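Local coordinates for cytosolic ACYL coenzyme A thioester hydrolase (PDB 2V1O), which hydrolyses long-chain acyl-CoAs to free fatty acids and coenzyme A, the chain here being the N-terminal of its two hotdog domains, at the interface of chains A and B. Residues are numbered along the deposited sequence; one frame, centred on the assembly and turned at random. Chains: chain A/B, Cytosolic ACYL coenzyme A thioester hydrolase.

The interface of chains A and B. Residues chain A 3, 5, 67, 69, 91, 93; chain B 1-2, 32, 36.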
ATOM      1  N   MET A   3       7.865 -15.675   3.589  1.00 17.43           N
ATOM      2  CA  MET A   3       9.070 -14.906   3.291  1.00 17.00           C
ATOM      3  C   MET A   3       8.753 -13.780   2.328  1.00 15.83           C
ATOM      4  O   MET A   3       7.900 -13.915   1.449  1.00 14.90           O
ATOM      5  CB  MET A   3      10.228 -15.785   2.787  1.00 17.08           C
ATOM      6  CG  MET A   3      10.170 -16.209   1.322  1.00 17.58           C
ATOM      7  SD  MET A   3      11.613 -17.148   0.754  1.00 19.18           S
ATOM      8  CE  MET A   3      11.347 -18.734   1.532  1.00 20.86           C
ATOM      9  N   ILE A   5      10.836 -10.107   0.576  1.00 13.29           N
ATOM     10  CA  ILE A   5      11.994  -9.231   0.445  1.00 13.15           C
ATOM     11  C   ILE A   5      11.651  -7.863   1.035  1.00 13.00           C
ATOM     12  O   ILE A   5      10.536  -7.355   0.862  1.00 13.11           O
ATOM     13  CB  ILE A   5      12.482  -9.103  -1.029  1.00 13.89           C
ATOM     14  CG1 ILE A   5      13.903  -8.517  -1.085  1.00 14.45           C
ATOM     15  CG2 ILE A   5      11.501  -8.291  -1.880  1.00 14.40           C
ATOM     16  CD1 ILE A   5      14.715  -9.000  -2.291  1.00 17.21           C
ATOM     17  N   VAL A  67      15.803 -10.866   2.751  1.00 12.82           N
ATOM     18  CA  VAL A  67      14.553 -11.613   2.790  1.00 12.29           C
ATOM     19  C   VAL A  67      14.234 -11.945   4.240  1.00 12.09           C
ATOM     20  O   VAL A  67      15.035 -12.581   4.931  1.00 11.91           O
ATOM     21  CB  VAL A  67      14.610 -12.926   1.968  1.00 12.37           C
ATOM     22  CG1 VAL A  67      13.332 -13.756   2.193  1.00 11.72           C
ATOM     23  CG2 VAL A  67      14.829 -12.639   0.473  1.00 12.85           C
ATOM     24  N   HIS A  69      12.298 -14.152   6.714  1.00 11.64           N
ATOM     25  CA  HIS A  69      11.675 -15.473   6.819  1.00 12.30           C
ATOM     26  C   HIS A  69      10.913 -15.520   8.131  1.00 12.45           C
ATOM     27  O   HIS A  69      11.506 -15.318   9.179  1.00 13.59           O
ATOM     28  CB  HIS A  69      12.741 -16.574   6.841  1.00 12.09           C
ATOM     29  CG  HIS A  69      13.374 -16.856   5.513  1.00 12.03           C
ATOM     30  ND1 HIS A  69      14.374 -16.072   4.978  1.00 12.43           N
ATOM     31  CD2 HIS A  69      13.187 -17.872   4.638  1.00 10.41           C
ATOM     32  CE1 HIS A  69      14.751 -16.576   3.817  1.00  9.74           C
ATOM     33  NE2 HIS A  69      14.051 -17.671   3.591  1.00 13.44           N
ATOM     34  N   GLU A  91      17.662 -13.185   5.671  1.00 11.95           N
ATOM     35  CA  GLU A  91      18.542 -13.846   4.730  1.00 12.23           C
ATOM     36  C   GLU A  91      19.006 -12.837   3.706  1.00 12.28           C
ATOM     37  O   GLU A  91      18.197 -12.214   3.007  1.00 12.28           O
ATOM     38  CB  GLU A  91      17.846 -15.010   4.015  1.00 11.79           C
ATOM     39  CG  GLU A  91      18.786 -15.768   3.091  1.00 12.48           C
ATOM     40  CD  GLU A  91      18.079 -16.708   2.121  1.00 12.71           C
ATOM     41  OE1 GLU A  91      16.842 -16.638   1.971  1.00 12.48           O
ATOM     42  OE2 GLU A  91      18.784 -17.508   1.487  1.00 12.35           O
ATOM     43  N   ILE A  93      20.413 -12.631   0.349  1.00 12.34           N
ATOM     44  CA  ILE A  93      20.510 -13.532  -0.807  1.00 13.25           C
ATOM     45  C   ILE A  93      21.668 -13.214  -1.772  1.00 13.68           C
ATOM     46  O   ILE A  93      21.905 -13.951  -2.735  1.00 13.93           O
ATOM     47  CB  ILE A  93      19.157 -13.679  -1.555  1.00 12.57           C
ATOM     48  CG1 ILE A  93      18.652 -12.319  -2.055  1.00 13.46           C
ATOM     49  CG2 ILE A  93      18.116 -14.380  -0.639  1.00 12.49           C
ATOM     50  CD1 ILE A  93      17.306 -12.392  -2.778  1.00 13.52           C
TER
ATOM     51  N   GLY B   1       8.801 -21.633   1.220  1.00 21.30           N
ATOM     52  CA  GLY B   1       7.775 -20.957   0.375  1.00 20.60           C
ATOM     53  C   GLY B   1       7.324 -19.613   0.917  1.00 20.52           C
ATOM     54  O   GLY B   1       8.026 -18.967   1.704  1.00 20.89           O
ATOM     55  N   ALA B   2       6.142 -19.191   0.484  1.00 19.63           N
ATOM     56  CA  ALA B   2       5.544 -17.947   0.944  1.00 18.87           C
ATOM     57  C   ALA B   2       4.039 -18.132   1.106  1.00 18.06           C
ATOM     58  O   ALA B   2       3.392 -18.758   0.274  1.00 17.51           O
ATOM     59  CB  ALA B   2       5.835 -16.824  -0.044  1.00 18.89           C
ATOM     60  N   ILE B  32      13.226 -14.093  -5.737  1.00 10.51           N
ATOM     61  CA  ILE B  32      14.030 -14.522  -4.582  1.00 10.66           C
ATOM     62  C   ILE B  32      14.886 -15.749  -4.926  1.00 10.36           C
ATOM     63  O   ILE B  32      16.115 -15.738  -4.742  1.00 10.31           O
ATOM     64  CB  ILE B  32      13.139 -14.813  -3.345  1.00 10.16           C
ATOM     65  CG1 ILE B  32      12.464 -13.518  -2.858  1.00 10.33           C
ATOM     66  CG2 ILE B  32      13.958 -15.442  -2.200  1.00 10.67           C
ATOM     67  CD1 ILE B  32      11.344 -13.732  -1.851  1.00 10.23           C
ATOM     68  N   ARG B  36      18.992 -15.549  -5.316  1.00 10.13           N
ATOM     69  CA  ARG B  36      19.810 -16.372  -4.425  1.00  9.92           C
ATOM     70  C   ARG B  36      20.727 -17.305  -5.226  1.00 10.08           C
ATOM     71  O   ARG B  36      21.942 -17.316  -5.021  1.00 10.17           O
ATOM     72  CB  ARG B  36      18.950 -17.176  -3.455  1.00  9.94           C
ATOM     73  CG  ARG B  36      19.777 -17.894  -2.379  1.00 10.42           C
ATOM     74  CD  ARG B  36      18.990 -18.991  -1.674  1.00 11.16           C
ATOM     75  NE  ARG B  36      17.903 -18.453  -0.856  1.00 11.26           N
ATOM     76  CZ  ARG B  36      16.611 -18.507  -1.179  1.00 11.07           C
ATOM     77  NH1 ARG B  36      16.231 -19.077  -2.323  1.00  9.65           N
ATOM     78  NH2 ARG B  36      15.701 -17.993  -0.349  1.00  9.81           N
TER
HETATM   79  O   HOH W   1      23.373 -16.473  -2.668  1.00 24.60           O
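B:Arg36 leaves helix 19-38 with CG anti to the backbone N (chi1 -172°), then bends at chi3 (-68°), so that its guanidinium turns edge-on to A:Glu91. That glutamate, at the end of strand 82-91, also has CG anti to its N (chi1 -176°) and runs extended to its carboxylate. The two side chains cross at about a right angle, yet their flat end groups lie nearly coplanar. The result is a side-on, two-pronged salt bridge: NE of B:Arg36 gives its hydrogen to OE2 of A:Glu91 at 2.7 Å, and NH2 of B:Arg36 reaches OE1 at 2.9 Å. Both bonds are almost straight and both oxygens accept through their syn lone pairs, which fixes the rotation of the two groups. OE1 also lies at the edge of the A:His69 ring, in its plane. Beside the bridge, CB of A:Ile93 packs on CB of B:Arg36 at 4.0 Å. One helical turn back, B:Ile32 points CG2 tip to tip at CG2 of A:Val67, 4.0 Å apart. A:Met3 crosses B:Ile32 obliquely; its CG takes the crowded position between backbone N and carbonyl carbon, and a bend at chi3 sets CE 3.3 Å from the carbonyl O of B:Gly1. This patch and its two-fold twin join two N-terminal hotdog domains in the deposited six-copy assembly; the structure alone does not show whether the full-length homohexamer uses them. Water 1 links the carbonyl O of A:Ile93 to that of B:Arg36, 2.9 Å from each.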